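Local structure of AgaA (Rhizobium radiobacter, 6HLX) at residues K460-F465 with E481-E486; R452-A457 with L472-G477; D58-T63 with S121-A126. The protein binds the opine agropinic acid in the periplasm, as the substrate-binding partner of an ABC transporter that imports it. One frame throughout, in Å; residues are numbered along the deposited sequence.

Interaction 3 closes first along the chain, joining a hairpin turn to the loop that follows strand 115-120 of the antiparallel five-stranded sheet. Interactions 1 and 2 come much later and interleave, their segments running in the order 452-457, 460-465, 472-477, 481-486. Their centres lie about 16 Å apart and they meet through the F465 ring, which touches both Y456 and S476. Interaction 3 stands apart, its centre about 38 Å from that of interaction 1 and about 30 Å from interaction 2's. Interaction 2 alone touches agropinic acid, its centre about 11 Å from the chain's; interactions 1 and 3 lie towards the outside, interaction 1 tying strand 484-485 to the chain leaving the seven-stranded sheet.

Interaction 1. Residues K460-F465 with E481-E486; sequences KGVTGF and ENTKIE
Backbone hydrogen bonds make K460-F465 and E481-E486 a short two-stranded antiparallel ribbon. T463 and K484 form its hydrogen-bonded pair: T463 N reaches K484 O at 3.0 Å, and K484 N returns a 2.8 Å bond to T463 O, both nearly straight at 169°. A looser bond of 3.1 Å from E486 N to G461 O extends the ladder, its donor lying above the carbonyl plane. V462 and I485 between them are the non-hydrogen-bonded pair. Two glycines flank the strand at positive phi; at G464 a CB would fall on N482 O, so glycine suits this close approach.

Apolar contacts lie on the V462 and I485 face. Branched chains suit extended backbone here: V462 CG2 meets I485 CD1 at 3.7 Å, while V462 CG1 lies 4.0 Å from T483 CG2. T463 and K484 point to the other, exposed face, the lysine chain extending away.

Polar side chains finish the end near F465. T483 OG1 bonds to S479 O and sits at the edge of the F465 ring, 3.6 Å from F465 CD1. A water donates to G464 O at 2.7 Å and accepts from N482 ND2; the OD1 of the same amide accepts from K185 NZ.

I485 touches D212, which binds zinc with H488 and H490 of the C-terminal histidine run, evidently a purification tag. V462 and F465 rest on I213 of strand 213-214.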
loop_
_atom_site.group_PDB
_atom_site.type_symbol
_atom_site.label_atom_id
_atom_site.label_comp_id
_atom_site.label_asym_id
_atom_site.label_seq_id
_atom_site.Cartn_x
_atom_site.Cartn_y
_atom_site.Cartn_z
ATOM N N LYS A 460 17.932 -19.094 -8.125
ATOM C CA LYS A 460 17.671 -19.992 -9.259
ATOM C C LYS A 460 17.075 -21.271 -8.628
ATOM O O LYS A 460 17.608 -21.780 -7.638
ATOM C CB LYS A 460 18.980 -20.325 -9.989
ATOM C CG LYS A 460 18.790 -21.206 -11.230
ATOM C CD LYS A 460 20.112 -21.429 -11.953
ATOM C CE LYS A 460 19.936 -22.261 -13.204
ATOM N NZ LYS A 460 21.189 -22.329 -14.002
ATOM N N GLY A 461 15.951 -21.724 -9.162
ATOM C CA GLY A 461 15.236 -22.878 -8.623
ATOM C C GLY A 461 13.849 -22.486 -8.148
ATOM O O GLY A 461 12.971 -23.339 -8.011
ATOM N N VAL A 462 13.639 -21.180 -7.882
ATOM C CA VAL A 462 12.338 -20.644 -7.465
ATOM C C VAL A 462 11.592 -20.252 -8.731
ATOM O O VAL A 462 12.158 -19.569 -9.593
ATOM C CB VAL A 462 12.490 -19.397 -6.537
ATOM C CG1 VAL A 462 11.141 -18.728 -6.267
ATOM C CG2 VAL A 462 13.204 -19.742 -5.231
ATOM N N THR A 463 10.317 -20.647 -8.834
ATOM C CA THR A 463 9.450 -20.232 -9.944
ATOM C C THR A 463 8.085 -19.918 -9.378
ATOM O O THR A 463 7.797 -20.286 -8.246
ATOM C CB THR A 463 9.326 -21.339 -11.031
ATOM O OG1 THR A 463 8.794 -22.519 -10.431
ATOM C CG2 THR A 463 10.665 -21.659 -11.746
ATOM N N GLY A 464 7.245 -19.258 -10.166
ATOM C CA GLY A 464 5.872 -19.009 -9.772
ATOM C C GLY A 464 5.661 -17.870 -8.802
ATOM O O GLY A 464 4.542 -17.703 -8.336
ATOM N N PHE A 465 6.725 -17.129 -8.430
ATOM C CA PHE A 465 6.534 -15.933 -7.597
ATOM C C PHE A 465 6.470 -14.767 -8.584
ATOM O O PHE A 465 7.316 -14.676 -9.482
ATOM C CB PHE A 465 7.644 -15.715 -6.545
ATOM C CG PHE A 465 7.283 -14.583 -5.591
ATOM C CD1 PHE A 465 6.419 -14.802 -4.517
ATOM C CD2 PHE A 465 7.755 -13.288 -5.810
ATOM C CE1 PHE A 465 6.045 -13.748 -3.665
ATOM C CE2 PHE A 465 7.385 -12.237 -4.962
ATOM C CZ PHE A 465 6.527 -12.465 -3.898
ATOM N N GLU A 481 1.079 -18.559 -3.337
ATOM C CA GLU A 481 0.296 -19.788 -3.526
ATOM C C GLU A 481 0.661 -20.528 -4.821
ATOM O O GLU A 481 0.265 -21.679 -4.993
ATOM C CB GLU A 481 -1.208 -19.503 -3.477
ATOM C CG GLU A 481 -1.750 -18.707 -4.658
ATOM C CD GLU A 481 -3.263 -18.565 -4.658
ATOM O OE1 GLU A 481 -3.909 -19.147 -3.763
ATOM O OE2 GLU A 481 -3.805 -17.886 -5.556
ATOM N N ASN A 482 1.338 -19.840 -5.756
ATOM C CA ASN A 482 1.752 -20.419 -7.045
ATOM C C ASN A 482 3.240 -20.738 -7.072
ATOM O O ASN A 482 3.746 -21.237 -8.079
ATOM C CB ASN A 482 1.509 -19.388 -8.143
ATOM C CG ASN A 482 0.074 -18.948 -8.261
ATOM O OD1 ASN A 482 -0.860 -19.745 -8.104
ATOM N ND2 ASN A 482 -0.117 -17.674 -8.563
ATOM N N THR A 483 3.954 -20.321 -6.035
ATOM C CA THR A 483 5.411 -20.452 -5.985
ATOM C C THR A 483 5.836 -21.903 -5.785
ATOM O O THR A 483 5.207 -22.630 -5.018
ATOM C CB THR A 483 5.965 -19.489 -4.937
ATOM O OG1 THR A 483 5.460 -18.165 -5.241
ATOM C CG2 THR A 483 7.504 -19.477 -4.905
ATOM N N LYS A 484 6.901 -22.306 -6.475
ATOM C CA LYS A 484 7.484 -23.654 -6.368
ATOM C C LYS A 484 8.987 -23.505 -6.196
ATOM O O LYS A 484 9.562 -22.498 -6.616
ATOM C CB LYS A 484 7.207 -24.474 -7.644
ATOM C CG LYS A 484 5.730 -24.599 -8.006
ATOM C CD LYS A 484 5.517 -25.539 -9.182
ATOM C CE LYS A 484 4.047 -25.665 -9.503
ATOM N NZ LYS A 484 3.762 -26.809 -10.422
ATOM N N ILE A 485 9.629 -24.512 -5.594
ATOM C CA ILE A 485 11.065 -24.458 -5.403
ATOM C C ILE A 485 11.606 -25.858 -5.641
ATOM O O ILE A 485 11.016 -26.848 -5.191
ATOM C CB ILE A 485 11.439 -23.864 -4.010
ATOM C CG1 ILE A 485 12.932 -23.503 -3.948
ATOM C CG2 ILE A 485 10.988 -24.751 -2.817
ATOM C CD1 ILE A 485 13.277 -22.595 -2.813
ATOM N N GLU A 486 12.696 -25.940 -6.395
ATOM C CA GLU A 486 13.338 -27.233 -6.672
ATOM C C GLU A 486 13.976 -27.749 -5.393
ATOM O O GLU A 486 14.372 -26.955 -4.534
ATOM C CB GLU A 486 14.430 -27.045 -7.735
ATOM C CG GLU A 486 13.873 -26.882 -9.138
ATOM C CD GLU A 486 14.926 -26.802 -10.226
ATOM O OE1 GLU A 486 15.978 -27.470 -10.099
ATOM O OE2 GLU A 486 14.694 -26.069 -11.213
HETATM O O HOH W 1 2.553 -16.442 -9.674
#

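Interaction 2. Residues R452-A457 with L472-G477; sequences REQNYA and LTFQSG. With G9Z (agropinic acid), chain E.
This buried contact lines the ligand site of a two-lobed periplasmic binding protein. R452-A457 runs between two sheets, from strand 446-451 to strand 456-459, and packs on the 3-10 segment L472-G477. No direct hydrogen bond joins the segments; they meet through van der Waals contacts and one water.

Long, cationic R452 binds the ligand's carboxylate, with Y216 and R363 among other partners. R452 NH1 gives a 2.9 Å bond to OXT of agropinic acid and NH2 a 2.7 Å bond to O, gripping the carboxylate with two nitrogens. Q454 holds the guanidinium from another edge: OE1 accepts from R452 NH2 at 2.8 Å and from R452 NE at 3.3 Å, both in the guanidinium plane, which should fix its rotation.

F474 turns its ring edge to this pair. Q454 CD lies 3.8 Å from F474 CE1, amide and ring planes 87° apart, and F474 CZ touches the ligand O. Q454 CG, anti to the backbone N (chi1 -180°), lies 3.4 Å from T473 OG1; the chi2 bend (69°) then turns the amide toward R452 and the F474 edge. T473 OG1 bonds N467 and accepts from the water, which also accepts from Q454 NE2 and bonds Y456 OH.

The hydroxyl end of Y456 packs against S476, OH 3.4 Å from S476 CB. S476 OG points back to bond T473 O at 2.7 Å, on a lone pair in the carbonyl plane.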
loop_
_atom_site.group_PDB
_atom_site.type_symbol
_atom_site.label_atom_id
_atom_site.label_comp_id
_atom_site.label_asym_id
_atom_site.label_seq_id
_atom_site.Cartn_x
_atom_site.Cartn_y
_atom_site.Cartn_z
ATOM N N ARG A 452 9.706 5.029 -8.683
ATOM C CA ARG A 452 10.870 4.205 -8.316
ATOM C C ARG A 452 10.712 2.760 -8.786
ATOM O O ARG A 452 9.587 2.291 -8.994
ATOM C CB ARG A 452 11.105 4.226 -6.787
ATOM C CG ARG A 452 10.031 3.483 -5.987
ATOM C CD ARG A 452 10.305 3.498 -4.486
ATOM N NE ARG A 452 9.751 2.312 -3.829
ATOM C CZ ARG A 452 9.098 2.327 -2.670
ATOM N NH1 ARG A 452 8.886 3.474 -2.032
ATOM N NH2 ARG A 452 8.676 1.195 -2.127
ATOM N N GLU A 453 11.829 2.027 -8.857
ATOM C CA GLU A 453 11.771 0.583 -9.121
ATOM C C GLU A 453 11.456 -0.110 -7.784
ATOM O O GLU A 453 11.907 0.340 -6.718
ATOM C CB GLU A 453 13.124 0.064 -9.618
ATOM C CG GLU A 453 13.475 0.580 -11.004
ATOM C CD GLU A 453 14.643 -0.141 -11.641
ATOM O OE1 GLU A 453 15.045 0.261 -12.755
ATOM O OE2 GLU A 453 15.162 -1.105 -11.030
ATOM N N GLN A 454 10.703 -1.206 -7.840
ATOM C CA GLN A 454 10.343 -1.992 -6.656
ATOM C C GLN A 454 10.615 -3.424 -7.073
ATOM O O GLN A 454 9.872 -3.997 -7.876
ATOM C CB GLN A 454 8.868 -1.767 -6.285
ATOM C CG GLN A 454 8.436 -2.565 -5.034
ATOM C CD GLN A 454 9.084 -2.065 -3.752
ATOM O OE1 GLN A 454 9.546 -0.930 -3.668
ATOM N NE2 GLN A 454 9.116 -2.900 -2.725
ATOM N N ASN A 455 11.744 -3.971 -6.614
ATOM C CA ASN A 455 12.182 -5.264 -7.109
ATOM C C ASN A 455 12.241 -6.324 -6.028
ATOM O O ASN A 455 12.485 -6.014 -4.855
ATOM C CB ASN A 455 13.586 -5.100 -7.729
ATOM C CG ASN A 455 13.625 -4.059 -8.842
ATOM O OD1 ASN A 455 12.699 -3.949 -9.638
ATOM N ND2 ASN A 455 14.666 -3.263 -8.911
ATOM N N TYR A 456 12.000 -7.575 -6.446
ATOM C CA TYR A 456 12.204 -8.785 -5.644
ATOM C C TYR A 456 13.402 -9.491 -6.257
ATOM O O TYR A 456 13.773 -9.240 -7.420
ATOM C CB TYR A 456 11.009 -9.763 -5.752
ATOM C CG TYR A 456 9.811 -9.316 -4.948
ATOM C CD1 TYR A 456 8.900 -8.398 -5.472
ATOM C CD2 TYR A 456 9.613 -9.764 -3.643
ATOM C CE1 TYR A 456 7.798 -7.974 -4.735
ATOM C CE2 TYR A 456 8.519 -9.336 -2.889
ATOM C CZ TYR A 456 7.617 -8.434 -3.442
ATOM O OH TYR A 456 6.553 -7.952 -2.723
ATOM N N ALA A 457 13.975 -10.426 -5.504
ATOM C CA ALA A 457 15.020 -11.267 -6.059
ATOM C C ALA A 457 14.782 -12.674 -5.583
ATOM O O ALA A 457 14.303 -12.877 -4.462
ATOM C CB ALA A 457 16.391 -10.787 -5.640
ATOM N N LEU A 472 0.148 -2.871 -8.020
ATOM C CA LEU A 472 -0.111 -4.097 -7.245
ATOM C C LEU A 472 1.144 -4.699 -6.636
ATOM O O LEU A 472 1.058 -5.749 -5.976
ATOM C CB LEU A 472 -0.816 -5.155 -8.116
ATOM C CG LEU A 472 -2.207 -4.772 -8.574
ATOM C CD1 LEU A 472 -2.740 -5.788 -9.506
ATOM C CD2 LEU A 472 -3.140 -4.610 -7.385
ATOM N N THR A 473 2.321 -4.055 -6.822
ATOM C CA THR A 473 3.571 -4.666 -6.325
ATOM C C THR A 473 3.549 -4.996 -4.822
ATOM O O THR A 473 4.068 -6.054 -4.440
ATOM C CB THR A 473 4.815 -3.850 -6.712
ATOM O OG1 THR A 473 5.999 -4.540 -6.265
ATOM C CG2 THR A 473 4.795 -2.420 -6.146
ATOM N N PHE A 474 2.939 -4.151 -3.979
ATOM C CA PHE A 474 2.917 -4.435 -2.530
ATOM C C PHE A 474 2.027 -5.642 -2.145
ATOM O O PHE A 474 2.059 -6.076 -0.987
ATOM C CB PHE A 474 2.536 -3.198 -1.713
ATOM C CG PHE A 474 3.499 -2.027 -1.746
ATOM C CD1 PHE A 474 4.810 -2.186 -2.201
ATOM C CD2 PHE A 474 3.114 -0.777 -1.265
ATOM C CE1 PHE A 474 5.711 -1.110 -2.186
ATOM C CE2 PHE A 474 4.011 0.307 -1.280
ATOM C CZ PHE A 474 5.297 0.134 -1.739
ATOM N N GLN A 475 1.211 -6.137 -3.111
ATOM C CA GLN A 475 0.345 -7.308 -2.896
ATOM C C GLN A 475 0.970 -8.575 -3.472
ATOM O O GLN A 475 0.302 -9.616 -3.515
ATOM C CB GLN A 475 -1.042 -7.088 -3.516
ATOM C CG GLN A 475 -1.784 -5.921 -2.857
ATOM C CD GLN A 475 -3.230 -5.899 -3.267
ATOM O OE1 GLN A 475 -3.748 -6.885 -3.774
ATOM N NE2 GLN A 475 -3.895 -4.772 -3.053
ATOM N N SER A 476 2.234 -8.509 -3.918
ATOM C CA SER A 476 2.920 -9.655 -4.546
ATOM C C SER A 476 2.943 -10.919 -3.689
ATOM O O SER A 476 3.027 -12.031 -4.245
ATOM C CB SER A 476 4.338 -9.288 -4.973
ATOM O OG SER A 476 4.333 -8.259 -5.951
ATOM N N GLY A 477 2.832 -10.752 -2.356
ATOM C CA GLY A 477 2.764 -11.903 -1.447
ATOM C C GLY A 477 1.612 -12.850 -1.770
ATOM O O GLY A 477 1.685 -14.046 -1.454
HETATM O OAM G9Z E . 5.948 -0.658 4.133
HETATM C CAB G9Z E . 6.791 0.139 3.697
HETATM C CAC G9Z E . 8.145 0.106 4.087
HETATM C CB G9Z E . 8.849 1.252 3.297
HETATM C CA G9Z E . 7.725 2.003 2.604
HETATM C C G9Z E . 7.993 2.159 1.207
HETATM O O G9Z E . 7.685 1.221 0.421
HETATM N N G9Z E . 6.501 1.194 2.913
HETATM C CAG G9Z E . 5.134 1.462 2.321
HETATM C CAH G9Z E . 4.443 2.600 3.075
HETATM O OAP G9Z E . 5.230 3.772 2.865
HETATM C CAI G9Z E . 3.010 2.845 2.592
HETATM O OAQ G9Z E . 2.349 1.567 2.408
HETATM C CAJ G9Z E . 2.175 3.649 3.644
HETATM O OAR G9Z E . 0.839 3.847 3.147
HETATM C CAK G9Z E . 2.776 4.995 4.118
HETATM O OAT G9Z E . 2.052 5.464 5.272
HETATM C CAL G9Z E . 2.818 6.052 3.004
HETATM O OAS G9Z E . 3.510 7.231 3.471
HETATM O OXT G9Z E . 8.560 3.220 0.830
HETATM O O HOH W 2 6.858 -5.103 -3.443
#

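Interaction 3. Residues D58-T63 with S121-A126; sequences DAKEFT and STPSVA
The firm half of this contact centres on A59, in the turn of the hairpin between strands 45-55 and 61-66. Its backbone adopts left-handed helical angles, and S124 N donates to A59 O at 3.0 Å, the N-H straight at 170° but coming from above the carbonyl plane. The small methyl suits the close approach, with A59 CB 3.7 Å from S124 O and 4.0 Å from V125 CG1. P123, lacking an N-H, offers only carbon here; its CB lies 3.2 Å from D58 O. F62 turns the edge of its ring to the same chain, CZ 3.6 Å from S124 O, so the carbonyl oxygen faces the aromatic C-H rim. S124 also shapes its own segment: S124 OG, anti to the backbone N, accepts from A126 N at 3.2 Å, a capping bond before helix 127-131.

The K60 side is looser and meets solvent. The aliphatic part of K60 runs alongside P123, CG to CG 3.7 Å, then bends at chi3 (87°), so that the lysine gives carbon to the proline ring while its charged end passes beyond it. S121 and T122, both exposed, start their side chains away from 58-63. D58 OD1 is bonded to S56 OG within the hairpin and weakly by K60 N.

F62 packs on V55 and L120 of the flanking strands 45-55 and 115-120, while P123 and S124 touch A422 and R421 at the end of helix 411-422.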
loop_
_atom_site.group_PDB
_atom_site.type_symbol
_atom_site.label_atom_id
_atom_site.label_comp_id
_atom_site.label_asym_id
_atom_site.label_seq_id
_atom_site.Cartn_x
_atom_site.Cartn_y
_atom_site.Cartn_z
ATOM N N ASP A 58 -26.171 0.847 -11.130
ATOM C CA ASP A 58 -25.811 2.159 -10.567
ATOM C C ASP A 58 -24.677 1.992 -9.511
ATOM O O ASP A 58 -24.327 2.963 -8.840
ATOM C CB ASP A 58 -27.038 2.830 -9.943
ATOM C CG ASP A 58 -27.711 2.062 -8.810
ATOM O OD1 ASP A 58 -27.281 0.932 -8.514
ATOM O OD2 ASP A 58 -28.664 2.591 -8.225
ATOM N N ALA A 59 -24.150 0.753 -9.329
ATOM C CA ALA A 59 -23.051 0.447 -8.409
ATOM C C ALA A 59 -23.359 0.827 -6.948
ATOM O O ALA A 59 -22.487 1.302 -6.214
ATOM C CB ALA A 59 -21.752 1.091 -8.898
ATOM N N LYS A 60 -24.608 0.583 -6.523
ATOM C CA LYS A 60 -25.048 0.829 -5.148
ATOM C C LYS A 60 -25.404 -0.452 -4.385
ATOM O O LYS A 60 -25.470 -0.417 -3.153
ATOM C CB LYS A 60 -26.273 1.734 -5.143
ATOM C CG LYS A 60 -25.944 3.196 -5.149
ATOM C CD LYS A 60 -27.215 4.043 -5.172
ATOM C CE LYS A 60 -27.753 4.310 -3.790
ATOM N NZ LYS A 60 -28.807 5.355 -3.854
ATOM N N GLU A 61 -25.711 -1.550 -5.105
ATOM C CA GLU A 61 -26.116 -2.828 -4.484
ATOM C C GLU A 61 -25.204 -3.937 -4.977
ATOM O O GLU A 61 -24.950 -4.040 -6.188
ATOM C CB GLU A 61 -27.587 -3.157 -4.797
ATOM C CG GLU A 61 -28.558 -2.166 -4.170
ATOM C CD GLU A 61 -30.002 -2.347 -4.592
ATOM O OE1 GLU A 61 -30.679 -3.216 -4.001
ATOM O OE2 GLU A 61 -30.458 -1.627 -5.508
ATOM N N PHE A 62 -24.711 -4.765 -4.042
ATOM C CA PHE A 62 -23.733 -5.813 -4.348
ATOM C C PHE A 62 -24.184 -7.117 -3.714
ATOM O O PHE A 62 -24.509 -7.131 -2.523
ATOM C CB PHE A 62 -22.354 -5.405 -3.772
ATOM C CG PHE A 62 -21.772 -4.127 -4.359
ATOM C CD1 PHE A 62 -22.282 -2.876 -4.000
ATOM C CD2 PHE A 62 -20.714 -4.175 -5.260
ATOM C CE1 PHE A 62 -21.806 -1.708 -4.604
ATOM C CE2 PHE A 62 -20.225 -3.002 -5.851
ATOM C CZ PHE A 62 -20.752 -1.774 -5.495
ATOM N N THR A 63 -24.214 -8.201 -4.485
ATOM C CA THR A 63 -24.560 -9.513 -3.915
ATOM C C THR A 63 -23.366 -10.406 -4.089
ATOM O O THR A 63 -22.868 -10.532 -5.203
ATOM C CB THR A 63 -25.801 -10.140 -4.572
ATOM O OG1 THR A 63 -26.907 -9.269 -4.386
ATOM C CG2 THR A 63 -26.156 -11.512 -3.962
ATOM N N SER A 121 -24.561 3.882 0.665
ATOM C CA SER A 121 -25.271 5.145 0.840
ATOM C C SER A 121 -25.055 6.033 -0.405
ATOM O O SER A 121 -25.914 6.854 -0.734
ATOM C CB SER A 121 -24.821 5.837 2.128
ATOM O OG SER A 121 -23.404 5.857 2.234
ATOM N N THR A 122 -23.878 5.884 -1.080
ATOM C CA THR A 122 -23.551 6.592 -2.332
ATOM C C THR A 122 -22.926 5.567 -3.300
ATOM O O THR A 122 -22.245 4.655 -2.834
ATOM C CB THR A 122 -22.588 7.785 -2.088
ATOM O OG1 THR A 122 -21.415 7.339 -1.388
ATOM C CG2 THR A 122 -23.258 8.954 -1.343
ATOM N N PRO A 123 -23.093 5.708 -4.632
ATOM C CA PRO A 123 -22.520 4.697 -5.546
ATOM C C PRO A 123 -21.009 4.653 -5.554
ATOM O O PRO A 123 -20.349 5.669 -5.302
ATOM C CB PRO A 123 -23.025 5.119 -6.922
ATOM C CG PRO A 123 -24.159 6.059 -6.676
ATOM C CD PRO A 123 -23.865 6.731 -5.375
ATOM N N SER A 124 -20.461 3.461 -5.834
ATOM C CA SER A 124 -19.017 3.305 -5.962
ATOM C C SER A 124 -18.674 2.195 -6.937
ATOM O O SER A 124 -18.809 0.996 -6.613
ATOM C CB SER A 124 -18.336 3.058 -4.625
ATOM O OG SER A 124 -16.941 2.937 -4.868
ATOM N N VAL A 125 -18.136 2.590 -8.097
ATOM C CA VAL A 125 -17.647 1.624 -9.094
ATOM C C VAL A 125 -16.285 1.014 -8.608
ATOM O O VAL A 125 -15.742 0.140 -9.285
ATOM C CB VAL A 125 -17.483 2.290 -10.489
ATOM C CG1 VAL A 125 -18.835 2.774 -11.025
ATOM C CG2 VAL A 125 -16.459 3.435 -10.438
ATOM N N ALA A 126 -15.728 1.510 -7.478
ATOM C CA ALA A 126 -14.443 1.031 -6.935
ATOM C C ALA A 126 -14.608 0.105 -5.719
ATOM O O ALA A 126 -13.610 -0.368 -5.179
ATOM C CB ALA A 126 -13.575 2.215 -6.557
#